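Long-range contact in hexokinase (Schistosoma mansoni, PDB 1BDG), which catalyses the ATP-dependent phosphorylation of glucose and other hexoses to hexose 6-phosphates, the first step of glycolysis: residues Asp25-Met37 with Thr248-Trp262. Sequence-based numbering, arbitrary orientation.
Sequences DYEEICDRMGESM and TEWGAFGEKGELDCW. Unlike the reference sequence in segment 25-37: Met33 (reference Thr). With GLC (alpha-D-glucopyranose), chain B.
The glucose-binding loop after strand 243-247, in the predicted large subdomain of hexokinase, packs along helix 23-41, and two loop rings, Phe253 and Trp262, do most of the touching. Phe253, its CG anti to the backbone N (chi1 -170°), points toward the helix: Met33 CB lies over one face, Arg32 CB meets the edge in plane, and Ser36 OG comes 3.3 Å from Phe253 CE1 at the edge. The hydroxyl donates to Arg32 O one turn back in its own helix. Ile29 CD1 sits 3.9 Å from the centroid of the Trp262 five-membered ring, a CH-pi contact over the face opposite Cys261 CB. The indole edge meets Arg32 NE, 3.5 Å from Trp262 CH2, with guanidinium and ring planes 77° apart, while Trp262 NE1 gives a weak hydrogen bond of 3.5 Å to Asp25 OD1; Asp25 OD2 accepts one from Ser22 N. Ile29 CG1 also packs on Leu259 CD2 at 3.7 Å. At the sugar end, Met33 SD makes an oblique Met-aromatic contact with Trp250, next to Glu249, whose carboxylate accepts from glucose O2 and O3. Trp250 and Thr248 lean on strand 222-229, while Tyr26 and Cys30 touch helix 357-389.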
ATOM      1  N   ASP A  25      16.896  16.332   0.646  1.00 17.17           N
ATOM      2  CA  ASP A  25      16.567  15.248   1.559  1.00 16.78           C
ATOM      3  C   ASP A  25      16.061  14.056   0.770  1.00 16.43           C
ATOM      4  O   ASP A  25      16.601  12.962   0.886  1.00 17.25           O
ATOM      5  CB  ASP A  25      15.553  15.690   2.613  1.00 13.93           C
ATOM      6  CG  ASP A  25      16.152  16.628   3.647  1.00 14.88           C
ATOM      7  OD1 ASP A  25      17.375  16.572   3.880  1.00 12.68           O
ATOM      8  OD2 ASP A  25      15.396  17.414   4.249  1.00 16.38           O
ATOM      9  N   TYR A  26      15.085  14.284  -0.097  1.00 16.87           N
ATOM     10  CA  TYR A  26      14.528  13.211  -0.909  1.00 16.03           C
ATOM     11  C   TYR A  26      15.573  12.556  -1.808  1.00 16.90           C
ATOM     12  O   TYR A  26      15.594  11.337  -1.933  1.00 14.96           O
ATOM     13  CB  TYR A  26      13.326  13.719  -1.697  1.00 16.32           C
ATOM     14  CG  TYR A  26      12.216  14.160  -0.786  1.00 14.34           C
ATOM     15  CD1 TYR A  26      11.739  13.310   0.199  1.00 15.86           C
ATOM     16  CD2 TYR A  26      11.677  15.438  -0.869  1.00 15.37           C
ATOM     17  CE1 TYR A  26      10.764  13.717   1.090  1.00 15.97           C
ATOM     18  CE2 TYR A  26      10.690  15.855   0.019  1.00 15.36           C
ATOM     19  CZ  TYR A  26      10.246  14.980   1.000  1.00 13.66           C
ATOM     20  OH  TYR A  26       9.317  15.364   1.920  1.00 16.95           O
ATOM     21  N   GLU A  27      16.456  13.351  -2.409  1.00 19.60           N
ATOM     22  CA  GLU A  27      17.518  12.785  -3.250  1.00 22.40           C
ATOM     23  C   GLU A  27      18.221  11.690  -2.421  1.00 21.54           C
ATOM     24  O   GLU A  27      18.442  10.582  -2.893  1.00 21.68           O
ATOM     25  CB  GLU A  27      18.524  13.872  -3.682  1.00 22.75           C
ATOM     26  CG  GLU A  27      17.911  14.993  -4.550  1.00 24.83           C
ATOM     27  CD  GLU A  27      18.881  16.144  -4.917  1.00 24.86           C
ATOM     28  OE1 GLU A  27      19.796  16.470  -4.124  1.00 26.78           O
ATOM     29  OE2 GLU A  27      18.697  16.763  -5.990  1.00 24.15           O
ATOM     30  N   GLU A  28      18.460  11.981  -1.148  1.00 21.64           N
ATOM     31  CA  GLU A  28      19.108  11.055  -0.237  1.00 21.33           C
ATOM     32  C   GLU A  28      18.264   9.837   0.133  1.00 20.84           C
ATOM     33  O   GLU A  28      18.764   8.717   0.083  1.00 21.12           O
ATOM     34  CB  GLU A  28      19.487  11.769   1.036  1.00 23.34           C
ATOM     35  CG  GLU A  28      20.293  10.917   1.967  1.00 26.87           C
ATOM     36  CD  GLU A  28      21.681  11.445   2.076  1.00 32.49           C
ATOM     37  OE1 GLU A  28      21.792  12.702   2.175  1.00 32.93           O
ATOM     38  OE2 GLU A  28      22.643  10.621   2.030  1.00 33.66           O
ATOM     39  N   ILE A  29      17.024  10.040   0.577  1.00 19.36           N
ATOM     40  CA  ILE A  29      16.171   8.890   0.920  1.00 19.16           C
ATOM     41  C   ILE A  29      16.258   7.943  -0.283  1.00 19.17           C
ATOM     42  O   ILE A  29      16.683   6.795  -0.157  1.00 18.89           O
ATOM     43  CB  ILE A  29      14.693   9.297   1.176  1.00 17.16           C
ATOM     44  CG1 ILE A  29      14.555   9.971   2.538  1.00 17.23           C
ATOM     45  CG2 ILE A  29      13.770   8.098   1.079  1.00 17.67           C
ATOM     46  CD1 ILE A  29      14.701  11.472   2.500  1.00 16.84           C
ATOM     47  N   CYS A  30      15.966   8.485  -1.462  1.00 19.15           N
ATOM     48  CA  CYS A  30      16.040   7.739  -2.710  1.00 19.05           C
ATOM     49  C   CYS A  30      17.389   7.050  -2.873  1.00 17.66           C
ATOM     50  O   CYS A  30      17.442   5.857  -3.160  1.00 19.51           O
ATOM     51  CB  CYS A  30      15.793   8.681  -3.882  1.00 20.68           C
ATOM     52  SG  CYS A  30      16.294   8.054  -5.463  1.00 19.28           S
ATOM     53  N   ASP A  31      18.466   7.785  -2.623  1.00 18.19           N
ATOM     54  CA  ASP A  31      19.834   7.272  -2.732  1.00 18.98           C
ATOM     55  C   ASP A  31      20.084   6.091  -1.814  1.00 18.89           C
ATOM     56  O   ASP A  31      20.673   5.101  -2.226  1.00 19.05           O
ATOM     57  CB  ASP A  31      20.825   8.370  -2.382  1.00 21.85           C
ATOM     58  CG  ASP A  31      21.967   8.437  -3.341  1.00 22.17           C
ATOM     59  OD1 ASP A  31      21.691   8.590  -4.548  1.00 24.87           O
ATOM     60  OD2 ASP A  31      23.130   8.349  -2.894  1.00 21.68           O
ATOM     61  N   ARG A  32      19.687   6.234  -0.553  1.00 19.37           N
ATOM     62  CA  ARG A  32      19.815   5.177   0.454  1.00 18.90           C
ATOM     63  C   ARG A  32      18.902   4.001   0.070  1.00 18.90           C
ATOM     64  O   ARG A  32      19.299   2.839   0.153  1.00 18.67           O
ATOM     65  CB  ARG A  32      19.415   5.717   1.846  1.00 17.80           C
ATOM     66  CG  ARG A  32      20.492   6.521   2.543  1.00 16.37           C
ATOM     67  CD  ARG A  32      19.962   7.327   3.710  1.00 13.46           C
ATOM     68  NE  ARG A  32      21.022   8.126   4.324  1.00 13.19           N
ATOM     69  CZ  ARG A  32      21.639   7.822   5.472  1.00 15.91           C
ATOM     70  NH1 ARG A  32      21.291   6.737   6.162  1.00 13.75           N
ATOM     71  NH2 ARG A  32      22.679   8.552   5.887  1.00 16.02           N
ATOM     72  N   MET A  33      17.687   4.317  -0.375  1.00 17.99           N
ATOM     73  CA  MET A  33      16.726   3.303  -0.778  1.00 18.36           C
ATOM     74  C   MET A  33      17.347   2.418  -1.863  1.00 17.57           C
ATOM     75  O   MET A  33      17.464   1.204  -1.680  1.00 18.99           O
ATOM     76  CB  MET A  33      15.436   3.962  -1.275  1.00 17.46           C
ATOM     77  CG  MET A  33      14.351   2.979  -1.699  1.00 18.59           C
ATOM     78  SD  MET A  33      12.784   3.780  -2.190  1.00 21.97           S
ATOM     79  CE  MET A  33      12.191   4.244  -0.559  1.00 18.85           C
ATOM     80  N   GLY A  34      17.774   3.032  -2.965  1.00 14.95           N
ATOM     81  CA  GLY A  34      18.400   2.289  -4.041  1.00 13.72           C
ATOM     82  C   GLY A  34      19.547   1.459  -3.516  1.00 16.07           C
ATOM     83  O   GLY A  34      19.747   0.328  -3.942  1.00 17.68           O
ATOM     84  N   GLU A  35      20.298   2.002  -2.568  1.00 18.01           N
ATOM     85  CA  GLU A  35      21.409   1.266  -1.979  1.00 19.34           C
ATOM     86  C   GLU A  35      20.876  -0.041  -1.357  1.00 19.06           C
ATOM     87  O   GLU A  35      21.511  -1.090  -1.501  1.00 19.94           O
ATOM     88  CB  GLU A  35      22.151   2.129  -0.927  1.00 22.57           C
ATOM     89  CG  GLU A  35      22.919   3.365  -1.480  1.00 27.40           C
ATOM     90  CD  GLU A  35      23.226   4.460  -0.412  1.00 30.97           C
ATOM     91  OE1 GLU A  35      23.537   4.132   0.760  1.00 33.38           O
ATOM     92  OE2 GLU A  35      23.149   5.668  -0.739  1.00 30.44           O
ATOM     93  N   SER A  36      19.702   0.007  -0.709  1.00 17.21           N
ATOM     94  CA  SER A  36      19.101  -1.182  -0.063  1.00 16.10           C
ATOM     95  C   SER A  36      18.543  -2.219  -1.009  1.00 16.30           C
ATOM     96  O   SER A  36      18.694  -3.409  -0.765  1.00 18.64           O
ATOM     97  CB  SER A  36      17.992  -0.797   0.906  1.00 15.23           C
ATOM     98  OG  SER A  36      18.453   0.151   1.844  1.00 20.14           O
ATOM     99  N   MET A  37      17.861  -1.784  -2.063  1.00 15.89           N
ATOM    100  CA  MET A  37      17.291  -2.713  -3.027  1.00 14.67           C
ATOM    101  C   MET A  37      18.366  -3.587  -3.679  1.00 17.02           C
ATOM    102  O   MET A  37      18.192  -4.813  -3.769  1.00 16.42           O
ATOM    103  CB  MET A  37      16.500  -1.971  -4.095  1.00 14.22           C
ATOM    104  CG  MET A  37      15.253  -1.294  -3.603  1.00 13.53           C
ATOM    105  SD  MET A  37      14.385  -0.494  -4.941  1.00 14.89           S
ATOM    106  CE  MET A  37      12.879  -0.015  -4.166  1.00 11.82           C
ATOM    107  N   THR A 248       9.290  -5.537  -4.135  1.00 19.59           N
ATOM    108  CA  THR A 248      10.229  -4.796  -3.309  1.00 19.46           C
ATOM    109  C   THR A 248       9.903  -4.887  -1.842  1.00 19.23           C
ATOM    110  O   THR A 248      10.768  -5.209  -1.040  1.00 19.40           O
ATOM    111  CB  THR A 248      10.279  -3.324  -3.732  1.00 17.78           C
ATOM    112  OG1 THR A 248       9.027  -2.700  -3.425  1.00 19.73           O
ATOM    113  CG2 THR A 248      10.534  -3.227  -5.227  1.00 16.09           C
ATOM    114  N   GLU A 249       8.651  -4.603  -1.507  1.00 20.73           N
ATOM    115  CA  GLU A 249       8.184  -4.641  -0.127  1.00 19.66           C
ATOM    116  C   GLU A 249       8.991  -3.567   0.628  1.00 18.99           C
ATOM    117  O   GLU A 249       9.601  -3.820   1.673  1.00 18.03           O
ATOM    118  CB  GLU A 249       8.376  -6.049   0.436  1.00 20.35           C
ATOM    119  CG  GLU A 249       7.473  -6.412   1.610  1.00 23.72           C
ATOM    120  CD  GLU A 249       5.977  -6.335   1.307  1.00 22.46           C
ATOM    121  OE1 GLU A 249       5.468  -7.132   0.493  1.00 20.79           O
ATOM    122  OE2 GLU A 249       5.304  -5.491   1.926  1.00 23.60           O
ATOM    123  N   TRP A 250       8.950  -2.356   0.060  1.00 18.04           N
ATOM    124  CA  TRP A 250       9.652  -1.178   0.559  1.00 17.21           C
ATOM    125  C   TRP A 250       9.059  -0.534   1.801  1.00 20.76           C
ATOM    126  O   TRP A 250       9.624   0.420   2.349  1.00 20.62           O
ATOM    127  CB  TRP A 250       9.800  -0.127  -0.557  1.00 16.19           C
ATOM    128  CG  TRP A 250       8.542   0.657  -0.955  1.00 13.80           C
ATOM    129  CD1 TRP A 250       7.359   0.732  -0.273  1.00 12.53           C
ATOM    130  CD2 TRP A 250       8.391   1.510  -2.099  1.00 11.43           C
ATOM    131  NE1 TRP A 250       6.492   1.574  -0.914  1.00 11.48           N
ATOM    132  CE2 TRP A 250       7.095   2.067  -2.037  1.00 12.84           C
ATOM    133  CE3 TRP A 250       9.229   1.861  -3.163  1.00 10.82           C
ATOM    134  CZ2 TRP A 250       6.613   2.966  -3.004  1.00 10.98           C
ATOM    135  CZ3 TRP A 250       8.751   2.756  -4.124  1.00 10.24           C
ATOM    136  CH2 TRP A 250       7.455   3.297  -4.036  1.00 10.51           C
ATOM    137  N   GLY A 251       7.883  -0.992   2.211  1.00 19.72           N
ATOM    138  CA  GLY A 251       7.290  -0.439   3.410  1.00 19.26           C
ATOM    139  C   GLY A 251       8.274  -0.656   4.545  1.00 18.37           C
ATOM    140  O   GLY A 251       8.342   0.126   5.495  1.00 19.71           O
ATOM    141  N   ALA A 252       9.064  -1.715   4.433  1.00 17.58           N
ATOM    142  CA  ALA A 252      10.050  -2.032   5.451  1.00 16.50           C
ATOM    143  C   ALA A 252      11.288  -1.144   5.456  1.00 14.90           C
ATOM    144  O   ALA A 252      12.138  -1.316   6.316  1.00 15.71           O
ATOM    145  CB  ALA A 252      10.450  -3.488   5.356  1.00 15.70           C
ATOM    146  N   PHE A 253      11.412  -0.200   4.527  1.00 14.73           N
ATOM    147  CA  PHE A 253      12.596   0.663   4.520  1.00 14.27           C
ATOM    148  C   PHE A 253      12.664   1.393   5.853  1.00 13.78           C
ATOM    149  O   PHE A 253      11.650   1.664   6.468  1.00 12.16           O
ATOM    150  CB  PHE A 253      12.580   1.662   3.350  1.00 14.00           C
ATOM    151  CG  PHE A 253      13.889   2.412   3.154  1.00 14.92           C
ATOM    152  CD1 PHE A 253      15.111   1.734   3.133  1.00 14.05           C
ATOM    153  CD2 PHE A 253      13.893   3.795   2.949  1.00 17.50           C
ATOM    154  CE1 PHE A 253      16.321   2.410   2.907  1.00 15.47           C
ATOM    155  CE2 PHE A 253      15.113   4.497   2.721  1.00 18.73           C
ATOM    156  CZ  PHE A 253      16.327   3.792   2.697  1.00 16.94           C
ATOM    157  N   GLY A 254      13.873   1.679   6.306  1.00 14.14           N
ATOM    158  CA  GLY A 254      14.041   2.343   7.577  1.00 12.91           C
ATOM    159  C   GLY A 254      14.217   1.365   8.724  1.00 13.48           C
ATOM    160  O   GLY A 254      14.679   1.764   9.786  1.00 13.25           O
ATOM    161  N   GLU A 255      13.872   0.095   8.518  1.00 13.50           N
ATOM    162  CA  GLU A 255      13.998  -0.922   9.563  1.00 15.31           C
ATOM    163  C   GLU A 255      15.418  -1.166  10.060  1.00 16.35           C
ATOM    164  O   GLU A 255      15.609  -1.824  11.079  1.00 18.59           O
ATOM    165  CB  GLU A 255      13.336  -2.249   9.158  1.00 14.57           C
ATOM    166  CG  GLU A 255      11.808  -2.181   9.106  1.00 13.19           C
ATOM    167  CD  GLU A 255      11.110  -3.530   8.971  1.00 13.48           C
ATOM    168  OE1 GLU A 255      11.741  -4.589   8.844  1.00 16.41           O
ATOM    169  OE2 GLU A 255       9.887  -3.539   9.006  1.00 14.19           O
ATOM    170  N   LYS A 256      16.409  -0.654   9.336  1.00 15.52           N
ATOM    171  CA  LYS A 256      17.811  -0.778   9.738  1.00 14.18           C
ATOM    172  C   LYS A 256      18.417   0.598  10.033  1.00 14.61           C
ATOM    173  O   LYS A 256      19.627   0.779   9.915  1.00 15.73           O
ATOM    174  CB  LYS A 256      18.654  -1.425   8.652  1.00 16.32           C
ATOM    175  CG  LYS A 256      18.213  -2.777   8.206  1.00 17.35           C
ATOM    176  CD  LYS A 256      18.808  -3.863   9.029  1.00 15.04           C
ATOM    177  CE  LYS A 256      18.505  -5.180   8.357  1.00 19.30           C
ATOM    178  NZ  LYS A 256      17.032  -5.382   8.191  1.00 19.47           N
ATOM    179  N   GLY A 257      17.571   1.572  10.348  1.00 14.96           N
ATOM    180  CA  GLY A 257      18.034   2.907  10.687  1.00 13.88           C
ATOM    181  C   GLY A 257      18.317   3.852   9.549  1.00 15.83           C
ATOM    182  O   GLY A 257      18.886   4.927   9.777  1.00 17.02           O
ATOM    183  N   GLU A 258      17.850   3.509   8.348  1.00 17.62           N
ATOM    184  CA  GLU A 258      18.074   4.334   7.150  1.00 16.68           C
ATOM    185  C   GLU A 258      17.315   5.664   7.095  1.00 17.29           C
ATOM    186  O   GLU A 258      17.757   6.613   6.454  1.00 18.89           O
ATOM    187  CB  GLU A 258      17.798   3.536   5.865  1.00 16.39           C
ATOM    188  CG  GLU A 258      18.543   2.215   5.716  1.00 13.42           C
ATOM    189  CD  GLU A 258      17.717   1.030   6.160  1.00 14.22           C
ATOM    190  OE1 GLU A 258      16.952   1.174   7.119  1.00 18.23           O
ATOM    191  OE2 GLU A 258      17.816  -0.058   5.564  1.00 16.69           O
ATOM    192  N   LEU A 259      16.179   5.757   7.763  1.00 16.26           N
ATOM    193  CA  LEU A 259      15.426   7.006   7.737  1.00 17.11           C
ATOM    194  C   LEU A 259      15.470   7.729   9.084  1.00 18.35           C
ATOM    195  O   LEU A 259      14.660   8.633   9.339  1.00 18.07           O
ATOM    196  CB  LEU A 259      13.979   6.744   7.330  1.00 13.73           C
ATOM    197  CG  LEU A 259      13.786   6.139   5.945  1.00 13.84           C
ATOM    198  CD1 LEU A 259      12.331   5.752   5.742  1.00  9.47           C
ATOM    199  CD2 LEU A 259      14.262   7.122   4.886  1.00 12.21           C
ATOM    200  N   ASP A 260      16.471   7.387   9.895  1.00 20.43           N
ATOM    201  CA  ASP A 260      16.640   7.948  11.239  1.00 22.39           C
ATOM    202  C   ASP A 260      16.867   9.438  11.373  1.00 20.49           C
ATOM    203  O   ASP A 260      16.779   9.970  12.470  1.00 23.34           O
ATOM    204  CB  ASP A 260      17.742   7.206  11.998  1.00 24.04           C
ATOM    205  CG  ASP A 260      17.228   5.965  12.702  1.00 26.43           C
ATOM    206  OD1 ASP A 260      15.982   5.795  12.796  1.00 28.34           O
ATOM    207  OD2 ASP A 260      18.072   5.170  13.172  1.00 25.77           O
ATOM    208  N   CYS A 261      17.197  10.110  10.285  1.00 19.21           N
ATOM    209  CA  CYS A 261      17.423  11.542  10.354  1.00 18.02           C
ATOM    210  C   CYS A 261      16.158  12.301  10.002  1.00 18.46           C
ATOM    211  O   CYS A 261      15.969  13.454  10.400  1.00 17.15           O
ATOM    212  CB  CYS A 261      18.506  11.933   9.366  1.00 16.04           C
ATOM    213  SG  CYS A 261      20.053  11.196   9.737  1.00 15.55           S
ATOM    214  N   TRP A 262      15.291  11.631   9.258  1.00 17.69           N
ATOM    215  CA  TRP A 262      14.064  12.219   8.774  1.00 17.63           C
ATOM    216  C   TRP A 262      12.813  11.855   9.560  1.00 16.88           C
ATOM    217  O   TRP A 262      11.762  12.459   9.373  1.00 18.00           O
ATOM    218  CB  TRP A 262      13.937  11.878   7.296  1.00 14.04           C
ATOM    219  CG  TRP A 262      15.172  12.313   6.541  1.00 12.26           C
ATOM    220  CD1 TRP A 262      15.490  13.575   6.173  1.00 13.00           C
ATOM    221  CD2 TRP A 262      16.245  11.482   6.085  1.00 11.63           C
ATOM    222  NE1 TRP A 262      16.683  13.594   5.512  1.00 11.69           N
ATOM    223  CE2 TRP A 262      17.175  12.322   5.445  1.00 10.60           C
ATOM    224  CE3 TRP A 262      16.519  10.110   6.158  1.00 12.35           C
ATOM    225  CZ2 TRP A 262      18.355  11.842   4.886  1.00  9.67           C
ATOM    226  CZ3 TRP A 262      17.695   9.633   5.603  1.00 10.54           C
ATOM    227  CH2 TRP A 262      18.597  10.504   4.975  1.00  9.95           C
TER
HETATM  228  C1  GLC B 501       1.694  -3.500   2.884  1.00 16.07           C
HETATM  229  C2  GLC B 501       2.035  -4.959   2.579  1.00 14.99           C
HETATM  230  C3  GLC B 501       2.493  -5.087   1.145  1.00 14.22           C
HETATM  231  C4  GLC B 501       1.429  -4.525   0.218  1.00 13.69           C
HETATM  232  C5  GLC B 501       1.148  -3.086   0.592  1.00 10.91           C
HETATM  233  C6  GLC B 501       0.046  -2.478  -0.254  1.00 12.85           C
HETATM  234  O1  GLC B 501       2.826  -2.733   2.645  1.00 18.87           O
HETATM  235  O2  GLC B 501       3.075  -5.420   3.439  1.00 13.02           O
HETATM  236  O3  GLC B 501       2.727  -6.450   0.824  1.00 14.67           O
HETATM  237  O4  GLC B 501       1.866  -4.606  -1.118  1.00 13.59           O
HETATM  238  O5  GLC B 501       0.712  -3.031   1.952  1.00 12.68           O
HETATM  239  O6  GLC B 501      -1.230  -2.769   0.276  1.00 11.31           O